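Local coordinates for protein CarG (Serratia, PDB 4O7J) that probably contributes to intrinsic carbapenem resistance and structurally resembles lysozyme inhibitors, at residues V77-L82 with E145-V150; F42-P47 with P124-S129; F62-Y67 with T110-K115. One frame throughout, in Å; residues are numbered along the deposited sequence.

Interaction 1 of 3, residues V77-L82 with E145-V150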
loop_
_atom_site.group_PDB
_atom_site.type_symbol
_atom_site.label_atom_id
_atom_site.label_comp_id
_atom_site.label_asym_id
_atom_site.label_seq_id
_atom_site.Cartn_x
_atom_site.Cartn_y
_atom_site.Cartn_z
ATOM N N VAL A 77 1.160 13.852 15.256
ATOM C CA VAL A 77 0.538 14.969 14.565
ATOM C C VAL A 77 -0.669 14.527 13.677
ATOM O O VAL A 77 -1.557 15.306 13.428
ATOM C CB VAL A 77 1.560 15.823 13.808
ATOM C CG1 VAL A 77 2.556 16.473 14.794
ATOM C CG2 VAL A 77 2.325 14.988 12.833
ATOM N N GLN A 78 -0.679 13.289 13.196
ATOM C CA GLN A 78 -1.753 12.777 12.427
ATOM C C GLN A 78 -1.910 11.291 12.742
ATOM O O GLN A 78 -0.906 10.566 12.875
ATOM C CB GLN A 78 -1.491 13.009 10.929
ATOM C CG GLN A 78 -2.602 12.614 9.980
ATOM C CD GLN A 78 -2.562 13.427 8.655
ATOM O OE1 GLN A 78 -2.086 14.552 8.609
ATOM N NE2 GLN A 78 -3.089 12.878 7.617
ATOM N N ASP A 79 -3.174 10.858 12.878
ATOM C CA ASP A 79 -3.511 9.443 13.138
ATOM C C ASP A 79 -4.728 9.074 12.358
ATOM O O ASP A 79 -5.460 9.944 11.877
ATOM C CB ASP A 79 -3.746 9.173 14.602
ATOM C CG ASP A 79 -3.555 7.734 15.009
ATOM O OD1 ASP A 79 -3.068 6.861 14.219
ATOM O OD2 ASP A 79 -3.910 7.470 16.178
ATOM N N ASN A 80 -4.923 7.782 12.146
ATOM C CA ASN A 80 -6.118 7.244 11.522
ATOM C C ASN A 80 -6.650 6.112 12.333
ATOM O O ASN A 80 -5.881 5.326 12.862
ATOM C CB ASN A 80 -5.812 6.765 10.078
ATOM C CG ASN A 80 -5.104 7.803 9.280
ATOM O OD1 ASN A 80 -5.717 8.706 8.751
ATOM N ND2 ASN A 80 -3.802 7.690 9.204
ATOM N N ARG A 81 -7.981 6.017 12.459
ATOM C CA ARG A 81 -8.555 4.965 13.242
ATOM C C ARG A 81 -9.893 4.538 12.660
ATOM O O ARG A 81 -10.670 5.363 12.237
ATOM C CB ARG A 81 -8.630 5.385 14.743
ATOM C CG ARG A 81 -9.040 4.281 15.701
ATOM C CD ARG A 81 -8.807 4.627 17.183
ATOM N NE ARG A 81 -7.427 4.941 17.492
ATOM C CZ ARG A 81 -7.002 5.387 18.682
ATOM N NH1 ARG A 81 -7.854 5.581 19.670
ATOM N NH2 ARG A 81 -5.723 5.675 18.840
ATOM N N LEU A 82 -10.125 3.218 12.649
ATOM C CA LEU A 82 -11.368 2.654 12.207
ATOM C C LEU A 82 -12.389 2.464 13.288
ATOM O O LEU A 82 -12.073 1.946 14.395
ATOM C CB LEU A 82 -11.055 1.341 11.489
ATOM C CG LEU A 82 -11.872 0.796 10.361
ATOM C CD1 LEU A 82 -12.021 1.722 9.171
ATOM C CD2 LEU A 82 -11.282 -0.576 10.026
ATOM N N GLU A 145 -5.265 11.491 20.900
ATOM C CA GLU A 145 -6.041 11.772 22.094
ATOM C C GLU A 145 -7.487 12.242 21.790
ATOM O O GLU A 145 -8.352 12.041 22.592
ATOM C CB GLU A 145 -5.319 12.734 22.995
ATOM C CG GLU A 145 -4.046 12.253 23.664
ATOM C CD GLU A 145 -3.457 13.437 24.416
ATOM O OE1 GLU A 145 -2.601 14.099 23.867
ATOM O OE2 GLU A 145 -4.025 13.784 25.481
ATOM N N ALA A 146 -7.697 12.884 20.650
ATOM C CA ALA A 146 -8.984 13.411 20.269
ATOM C C ALA A 146 -9.995 12.298 19.956
ATOM O O ALA A 146 -11.168 12.537 19.878
ATOM C CB ALA A 146 -8.869 14.351 19.085
ATOM N N TYR A 147 -9.538 11.066 19.780
ATOM C CA TYR A 147 -10.488 9.949 19.445
ATOM C C TYR A 147 -11.389 9.681 20.668
ATOM O O TYR A 147 -12.447 9.076 20.545
ATOM C CB TYR A 147 -9.768 8.644 19.077
ATOM C CG TYR A 147 -9.120 8.682 17.726
ATOM C CD1 TYR A 147 -9.859 8.974 16.605
ATOM C CD2 TYR A 147 -7.802 8.419 17.557
ATOM C CE1 TYR A 147 -9.295 9.099 15.383
ATOM C CE2 TYR A 147 -7.234 8.498 16.328
ATOM C CZ TYR A 147 -7.993 8.833 15.224
ATOM O OH TYR A 147 -7.394 8.837 13.992
ATOM N N GLN A 148 -10.984 10.164 21.820
ATOM C CA GLN A 148 -11.855 10.065 23.029
ATOM C C GLN A 148 -13.177 10.814 22.819
ATOM O O GLN A 148 -14.161 10.527 23.510
ATOM C CB GLN A 148 -11.088 10.629 24.225
ATOM C CG GLN A 148 -9.727 9.902 24.436
ATOM C CD GLN A 148 -8.600 10.610 25.230
ATOM O OE1 GLN A 148 -8.545 11.833 25.355
ATOM N NE2 GLN A 148 -7.659 9.789 25.737
ATOM N N GLU A 149 -13.233 11.795 21.906
ATOM C CA GLU A 149 -14.463 12.527 21.653
ATOM C C GLU A 149 -15.349 11.866 20.566
ATOM O O GLU A 149 -16.427 12.364 20.275
ATOM C CB GLU A 149 -14.173 13.977 21.211
ATOM C CG GLU A 149 -13.259 14.713 22.186
ATOM C CD GLU A 149 -13.107 16.233 21.901
ATOM O OE1 GLU A 149 -13.904 16.788 21.154
ATOM O OE2 GLU A 149 -12.110 16.833 22.418
ATOM N N VAL A 150 -14.885 10.812 19.929
ATOM C CA VAL A 150 -15.672 10.295 18.826
ATOM C C VAL A 150 -16.911 9.572 19.372
ATOM O O VAL A 150 -16.843 8.845 20.345
ATOM C CB VAL A 150 -14.913 9.429 17.844
ATOM C CG1 VAL A 150 -13.882 10.234 17.119
ATOM C CG2 VAL A 150 -14.326 8.244 18.524
#
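The 3-10 segment 145-149, which follows the last strand of the four-stranded sheet, lays the ring of Y147 against the outer strand 78-85, beneath R81 and beside D79. R81 covers one ring face with two parts of its chain. Its CB stands 3.8 Å from the ring centroid and 21° off the normal, a CH-pi contact. With CG anti to the backbone N and a bend at chi3, the chain runs on along the ring, and the guanidinium centre comes to lie over its rim at CD2, 3.3 Å from CZ. The two planes are 34° apart, so the groups overlap at a tilt and not as a parallel stack. D79 comes from another direction: its OD2 lies 3.5 Å from CE2 of Y147, at the ring edge and near the ring plane, with the carboxylate turned 64° against the ring. A long salt bridge, R81 NH2 to D79 OD2 at 3.7 Å, joins the two residues along the tyrosine. The phenol oxygen passes close to the D79 carbonyl, yet its hydrogen bond goes to V92 O on the adjoining strand 88-96, with a weak second bond from A94 N. In chemical terms, the hydroxyl is held by backbone groups of strand 88-96, while an acid at the edge and a base over the face probably favour this ring orientation.

Interaction 2 of 3, residues F42-P47 with P124-S129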
loop_
_atom_site.group_PDB
_atom_site.type_symbol
_atom_site.label_atom_id
_atom_site.label_comp_id
_atom_site.label_asym_id
_atom_site.label_seq_id
_atom_site.Cartn_x
_atom_site.Cartn_y
_atom_site.Cartn_z
ATOM N N PHE A 42 -6.201 -0.827 2.757
ATOM C CA PHE A 42 -7.539 -1.388 2.530
ATOM C C PHE A 42 -7.640 -2.069 1.187
ATOM O O PHE A 42 -7.307 -1.518 0.176
ATOM C CB PHE A 42 -8.610 -0.329 2.635
ATOM C CG PHE A 42 -8.705 0.339 4.007
ATOM C CD1 PHE A 42 -7.934 1.449 4.270
ATOM C CD2 PHE A 42 -9.555 -0.143 4.959
ATOM C CE1 PHE A 42 -7.939 2.050 5.496
ATOM C CE2 PHE A 42 -9.620 0.464 6.203
ATOM C CZ PHE A 42 -8.774 1.535 6.477
ATOM N N PHE A 43 -8.143 -3.303 1.203
ATOM C CA PHE A 43 -8.353 -4.058 0.003
ATOM C C PHE A 43 -9.761 -4.608 0.004
ATOM O O PHE A 43 -10.056 -5.501 0.831
ATOM C CB PHE A 43 -7.369 -5.236 -0.117
ATOM C CG PHE A 43 -5.929 -4.843 -0.079
ATOM C CD1 PHE A 43 -5.277 -4.731 1.108
ATOM C CD2 PHE A 43 -5.182 -4.725 -1.255
ATOM C CE1 PHE A 43 -3.965 -4.418 1.149
ATOM C CE2 PHE A 43 -3.849 -4.366 -1.214
ATOM C CZ PHE A 43 -3.240 -4.176 -0.005
ATOM N N ILE A 44 -10.525 -4.254 -1.026
ATOM C CA ILE A 44 -11.942 -4.634 -1.150
ATOM C C ILE A 44 -12.068 -5.886 -2.043
ATOM O O ILE A 44 -11.464 -5.963 -3.136
ATOM C CB ILE A 44 -12.765 -3.555 -1.758
ATOM C CG1 ILE A 44 -12.759 -2.306 -0.859
ATOM C CG2 ILE A 44 -14.198 -4.059 -1.974
ATOM C CD1 ILE A 44 -13.226 -2.552 0.572
ATOM N N HIS A 45 -12.738 -6.858 -1.528
ATOM C CA HIS A 45 -12.839 -8.144 -2.224
ATOM C C HIS A 45 -13.893 -7.968 -3.356
ATOM O O HIS A 45 -15.017 -7.549 -3.098
ATOM C CB HIS A 45 -13.267 -9.162 -1.195
ATOM C CG HIS A 45 -13.261 -10.586 -1.662
ATOM N ND1 HIS A 45 -13.361 -11.645 -0.780
ATOM C CD2 HIS A 45 -13.157 -11.140 -2.894
ATOM C CE1 HIS A 45 -13.304 -12.787 -1.446
ATOM N NE2 HIS A 45 -13.199 -12.509 -2.731
ATOM N N ARG A 46 -13.534 -8.308 -4.585
ATOM C CA ARG A 46 -14.452 -8.190 -5.710
ATOM C C ARG A 46 -15.190 -9.484 -6.021
ATOM O O ARG A 46 -14.681 -10.559 -5.773
ATOM C CB ARG A 46 -13.693 -7.799 -6.980
ATOM C CG ARG A 46 -12.934 -6.484 -6.893
ATOM C CD ARG A 46 -11.855 -6.410 -7.968
ATOM N NE ARG A 46 -12.453 -6.686 -9.254
ATOM C CZ ARG A 46 -13.074 -5.792 -10.028
ATOM N NH1 ARG A 46 -13.118 -4.499 -9.705
ATOM N NH2 ARG A 46 -13.649 -6.207 -11.176
ATOM N N PRO A 47 -16.374 -9.381 -6.613
ATOM C CA PRO A 47 -17.022 -10.699 -6.984
ATOM C C PRO A 47 -16.213 -11.647 -7.847
ATOM O O PRO A 47 -16.367 -12.871 -7.704
ATOM C CB PRO A 47 -18.309 -10.289 -7.704
ATOM C CG PRO A 47 -18.576 -8.897 -7.253
ATOM C CD PRO A 47 -17.270 -8.245 -6.799
ATOM N N PRO A 124 -12.088 6.561 -8.615
ATOM C CA PRO A 124 -11.895 5.256 -7.931
ATOM C C PRO A 124 -13.227 4.563 -7.696
ATOM O O PRO A 124 -14.188 5.184 -7.238
ATOM C CB PRO A 124 -11.247 5.643 -6.610
ATOM C CG PRO A 124 -10.660 7.002 -6.862
ATOM C CD PRO A 124 -11.569 7.688 -7.824
ATOM N N LEU A 125 -13.270 3.274 -8.053
ATOM C CA LEU A 125 -14.429 2.464 -7.860
ATOM C C LEU A 125 -14.794 2.404 -6.370
ATOM O O LEU A 125 -15.987 2.556 -5.990
ATOM C CB LEU A 125 -14.153 1.060 -8.342
ATOM C CG LEU A 125 -15.253 0.049 -8.108
ATOM C CD1 LEU A 125 -16.554 0.551 -8.703
ATOM C CD2 LEU A 125 -14.818 -1.272 -8.691
ATOM N N TYR A 126 -13.758 2.213 -5.538
ATOM C CA TYR A 126 -13.931 2.149 -4.060
ATOM C C TYR A 126 -13.052 3.175 -3.399
ATOM O O TYR A 126 -11.810 3.202 -3.615
ATOM C CB TYR A 126 -13.542 0.782 -3.513
ATOM C CG TYR A 126 -14.277 -0.373 -4.137
ATOM C CD1 TYR A 126 -15.656 -0.516 -4.026
ATOM C CD2 TYR A 126 -13.593 -1.319 -4.831
ATOM C CE1 TYR A 126 -16.316 -1.601 -4.571
ATOM C CE2 TYR A 126 -14.246 -2.353 -5.445
ATOM C CZ TYR A 126 -15.610 -2.495 -5.304
ATOM O OH TYR A 126 -16.234 -3.565 -5.855
ATOM N N GLU A 127 -13.670 4.067 -2.609
ATOM C CA GLU A 127 -12.916 5.114 -1.900
ATOM C C GLU A 127 -13.519 5.460 -0.528
ATOM O O GLU A 127 -14.657 5.143 -0.249
ATOM C CB GLU A 127 -12.788 6.403 -2.746
ATOM C CG GLU A 127 -14.092 7.144 -2.737
ATOM C CD GLU A 127 -14.234 8.261 -3.784
ATOM O OE1 GLU A 127 -13.300 8.503 -4.592
ATOM O OE2 GLU A 127 -15.346 8.856 -3.769
ATOM N N TRP A 128 -12.713 6.117 0.296
ATOM C CA TRP A 128 -13.146 6.728 1.534
ATOM C C TRP A 128 -13.527 8.183 1.183
ATOM O O TRP A 128 -12.708 8.994 0.696
ATOM C CB TRP A 128 -12.039 6.706 2.530
ATOM C CG TRP A 128 -11.778 5.366 3.086
ATOM C CD1 TRP A 128 -10.735 4.595 2.814
ATOM C CD2 TRP A 128 -12.624 4.631 3.992
ATOM N NE1 TRP A 128 -10.824 3.435 3.495
ATOM C CE2 TRP A 128 -11.980 3.400 4.220
ATOM C CE3 TRP A 128 -13.869 4.865 4.584
ATOM C CZ2 TRP A 128 -12.483 2.458 5.068
ATOM C CZ3 TRP A 128 -14.410 3.926 5.423
ATOM C CH2 TRP A 128 -13.721 2.694 5.663
ATOM N N SER A 129 -14.813 8.487 1.358
ATOM C CA SER A 129 -15.340 9.746 0.966
ATOM C C SER A 129 -15.633 10.565 2.184
ATOM O O SER A 129 -16.329 10.118 3.087
ATOM C CB SER A 129 -16.653 9.548 0.167
ATOM O OG SER A 129 -17.293 10.782 -0.115
#
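W128 drives the nitrogen edge of its indole onto the face of F42, a T-shaped pair with ring planes 69° apart and centroids 4.7 Å apart, measured to the five-membered ring. NE1 of W128 is the leading atom, 3.6 Å from CD1 of F42 and above the middle of the phenyl ring. Beside it, W128 CZ2 rests 3.7 Å from F42 CE2, so this benzo carbon, one atom beyond CE2 of the indole, shares the same face. Two residues after F42, I44 sets a methyl over the ring of Y126. Its CG2, anti to the backbone N, sits over the ring centre in a CH-pi contact, 3.9 Å from the centroid and only 11° off the normal. The opposite face of Y126 is taken by CG of its own neighbour L125, so the phenol is sandwiched between aliphatic groups. The last touch is slighter: R46 NH1 approaches L125 CD2 at 3.8 Å, while NH1 forms a salt bridge with D30 of the second subunit, and NH2 one with D48. The touching parts run roughly antiparallel, 151° apart, and the contact buries 293 Å² without a hydrogen bond across it. It packs strand 37-45 of one sheet against strand 126-135 of the other, with M54 wedged against F42, I44 and W128, and F114 of strand 107-116 against I44.

Interaction 3 of 3, residues F62-Y67 with T110-K115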
loop_
_atom_site.group_PDB
_atom_site.type_symbol
_atom_site.label_atom_id
_atom_site.label_comp_id
_atom_site.label_asym_id
_atom_site.label_seq_id
_atom_site.Cartn_x
_atom_site.Cartn_y
_atom_site.Cartn_z
ATOM N N PHE A 62 -1.501 4.825 -1.204
ATOM C CA PHE A 62 -2.484 3.785 -0.966
ATOM C C PHE A 62 -2.430 3.178 0.447
ATOM O O PHE A 62 -3.188 2.258 0.718
ATOM C CB PHE A 62 -2.348 2.651 -2.009
ATOM C CG PHE A 62 -2.869 3.077 -3.379
ATOM C CD1 PHE A 62 -2.105 3.900 -4.168
ATOM C CD2 PHE A 62 -4.111 2.735 -3.777
ATOM C CE1 PHE A 62 -2.541 4.281 -5.430
ATOM C CE2 PHE A 62 -4.593 3.138 -5.021
ATOM C CZ PHE A 62 -3.815 3.935 -5.824
ATOM N N THR A 63 -1.513 3.683 1.261
ATOM C CA THR A 63 -1.507 3.386 2.728
ATOM C C THR A 63 -1.695 4.681 3.525
ATOM O O THR A 63 -0.988 5.677 3.280
ATOM C CB THR A 63 -0.194 2.647 3.061
ATOM O OG1 THR A 63 -0.133 1.485 2.262
ATOM C CG2 THR A 63 -0.089 2.299 4.502
ATOM N N TRP A 64 -2.585 4.627 4.520
ATOM C CA TRP A 64 -2.830 5.677 5.466
ATOM C C TRP A 64 -1.862 5.590 6.642
ATOM O O TRP A 64 -1.946 4.672 7.436
ATOM C CB TRP A 64 -4.274 5.632 6.027
ATOM C CG TRP A 64 -5.355 5.728 5.020
ATOM C CD1 TRP A 64 -5.753 4.745 4.167
ATOM C CD2 TRP A 64 -6.218 6.837 4.784
ATOM N NE1 TRP A 64 -6.756 5.180 3.369
ATOM C CE2 TRP A 64 -7.054 6.484 3.696
ATOM C CE3 TRP A 64 -6.358 8.122 5.377
ATOM C CZ2 TRP A 64 -8.109 7.307 3.260
ATOM C CZ3 TRP A 64 -7.334 8.989 4.844
ATOM C CH2 TRP A 64 -8.210 8.574 3.821
ATOM N N PHE A 65 -0.942 6.561 6.748
ATOM C CA PHE A 65 0.060 6.534 7.766
ATOM C C PHE A 65 -0.219 7.571 8.857
ATOM O O PHE A 65 -0.726 8.699 8.580
ATOM C CB PHE A 65 1.448 6.808 7.165
ATOM C CG PHE A 65 2.047 5.648 6.432
ATOM C CD1 PHE A 65 2.561 4.564 7.091
ATOM C CD2 PHE A 65 2.113 5.689 5.060
ATOM C CE1 PHE A 65 3.164 3.538 6.420
ATOM C CE2 PHE A 65 2.676 4.626 4.353
ATOM C CZ PHE A 65 3.209 3.572 5.043
ATOM N N ASP A 66 0.174 7.225 10.049
ATOM C CA ASP A 66 0.318 8.207 11.110
ATOM C C ASP A 66 1.582 9.036 10.886
ATOM O O ASP A 66 2.459 8.636 10.084
ATOM C CB ASP A 66 0.182 7.581 12.502
ATOM C CG ASP A 66 1.465 6.932 13.009
ATOM O OD1 ASP A 66 2.591 7.339 12.651
ATOM O OD2 ASP A 66 1.330 5.942 13.766
ATOM N N TYR A 67 1.653 10.208 11.463
ATOM C CA TYR A 67 2.761 11.076 11.212
ATOM C C TYR A 67 3.200 11.740 12.469
ATOM O O TYR A 67 2.393 12.119 13.250
ATOM C CB TYR A 67 2.401 12.113 10.173
ATOM C CG TYR A 67 2.229 11.560 8.765
ATOM C CD1 TYR A 67 3.319 11.229 7.974
ATOM C CD2 TYR A 67 0.994 11.379 8.226
ATOM C CE1 TYR A 67 3.148 10.746 6.689
ATOM C CE2 TYR A 67 0.812 10.891 6.968
ATOM C CZ TYR A 67 1.888 10.590 6.196
ATOM O OH TYR A 67 1.665 10.117 4.948
ATOM N N THR A 110 -11.599 14.138 10.723
ATOM C CA THR A 110 -12.191 13.999 9.386
ATOM C C THR A 110 -12.739 12.586 9.337
ATOM O O THR A 110 -12.022 11.612 9.590
ATOM C CB THR A 110 -11.217 14.233 8.255
ATOM O OG1 THR A 110 -10.600 15.473 8.492
ATOM C CG2 THR A 110 -11.909 14.208 6.908
ATOM N N ILE A 111 -14.041 12.497 9.120
ATOM C CA ILE A 111 -14.796 11.262 9.077
ATOM C C ILE A 111 -15.010 10.889 7.641
ATOM O O ILE A 111 -15.631 11.661 6.837
ATOM C CB ILE A 111 -16.203 11.470 9.722
ATOM C CG1 ILE A 111 -16.146 12.187 11.077
ATOM C CG2 ILE A 111 -16.978 10.165 9.745
ATOM C CD1 ILE A 111 -15.440 11.430 12.137
ATOM N N TYR A 112 -14.568 9.681 7.290
ATOM C CA TYR A 112 -14.776 9.164 5.939
ATOM C C TYR A 112 -15.713 7.982 5.979
ATOM O O TYR A 112 -15.655 7.156 6.897
ATOM C CB TYR A 112 -13.487 8.660 5.332
ATOM C CG TYR A 112 -12.427 9.684 5.089
ATOM C CD1 TYR A 112 -12.437 10.452 3.905
ATOM C CD2 TYR A 112 -11.494 9.976 6.041
ATOM C CE1 TYR A 112 -11.472 11.429 3.698
ATOM C CE2 TYR A 112 -10.534 10.942 5.855
ATOM C CZ TYR A 112 -10.531 11.670 4.678
ATOM O OH TYR A 112 -9.589 12.600 4.486
ATOM N N ARG A 113 -16.584 7.908 4.974
ATOM C CA ARG A 113 -17.453 6.773 4.840
ATOM C C ARG A 113 -17.088 6.062 3.537
ATOM O O ARG A 113 -16.522 6.665 2.575
ATOM C CB ARG A 113 -18.927 7.256 4.846
ATOM C CG ARG A 113 -19.247 7.963 3.558
ATOM C CD ARG A 113 -20.677 8.399 3.392
ATOM N NE ARG A 113 -20.867 8.724 1.976
ATOM C CZ ARG A 113 -20.435 9.836 1.387
ATOM N NH1 ARG A 113 -19.810 10.805 2.087
ATOM N NH2 ARG A 113 -20.667 9.984 0.074
ATOM N N PHE A 114 -17.472 4.806 3.458
ATOM C CA PHE A 114 -17.212 4.003 2.296
ATOM C C PHE A 114 -18.101 4.411 1.120
ATOM O O PHE A 114 -19.329 4.521 1.286
ATOM C CB PHE A 114 -17.406 2.570 2.616
ATOM C CG PHE A 114 -16.994 1.693 1.522
ATOM C CD1 PHE A 114 -17.883 1.339 0.510
ATOM C CD2 PHE A 114 -15.674 1.260 1.467
ATOM C CE1 PHE A 114 -17.453 0.543 -0.545
ATOM C CE2 PHE A 114 -15.247 0.474 0.452
ATOM C CZ PHE A 114 -16.136 0.114 -0.564
ATOM N N LYS A 115 -17.509 4.571 -0.048
ATOM C CA LYS A 115 -18.267 5.017 -1.256
ATOM C C LYS A 115 -17.865 4.238 -2.510
ATOM O O LYS A 115 -16.667 4.114 -2.865
ATOM C CB LYS A 115 -18.091 6.493 -1.488
ATOM C CG LYS A 115 -18.832 7.034 -2.727
ATOM C CD LYS A 115 -18.724 8.512 -2.904
ATOM C CE LYS A 115 -19.797 8.983 -3.886
ATOM N NZ LYS A 115 -19.425 10.311 -4.447
#
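Along 110-115, it is Y112 that meets W64. T110 comes first and turns to the adjacent strand, its hydroxyl hydrogen-bonded to that of T133, while I111 packs on V92. Y112 follows with its side chain directed at W64. With CG anti to its carbonyl carbon (chi1 -65°), the phenol ring offers a face across the gap, and the benzo end of the indole meets it. CH2 of W64 is 3.9 Å above the ring plane, displaced toward the rim, and CZ3 of W64 lies 3.9 Å from CE2 of Y112. The centroids of the indole six-membered ring and the phenol ring are 5.2 Å apart and their planes make 65°, an edge-to-face pair in which the tryptophan supplies the edge. The pair joins the short strand 64-65 of the five-stranded antiparallel sheet to strand 107-116 of the four-stranded one. The CA atoms of W64 and Y112 stand 12.5 Å apart, and the rings bridge the interval, burying 77 Å² near the centre of the chain, with T93 of strand 88-96 touching both side chains. Beyond Y112, R113 lies along S129 and S131 of the adjoining strand, F114 rests on I15 and N16, the latter a sodium ligand, and K115 extends beside E127.

Interactions 2 and 3 lie between the two sheets, interaction 1 on the other face of strand 78-85. That strand links interactions 1 and 2, whose centres are about 23 Å apart: R81 turns to Y147 and the next residue, L82, to W128 and F42, its CD1 4.0 Å from both W128 CH2 and F42 CE2. Interaction 3, about 12 Å from either centre, is tied to interaction 1 by a classic beta bulge, V77 N lying 2.9 Å from Y67 O, and to interaction 2 by strand pairing, S129 N lying 2.8 Å from R113 O. The sodium ion, held by D14, N16, D18, L20 and D22, lies about 5 Å from the side chain of I44.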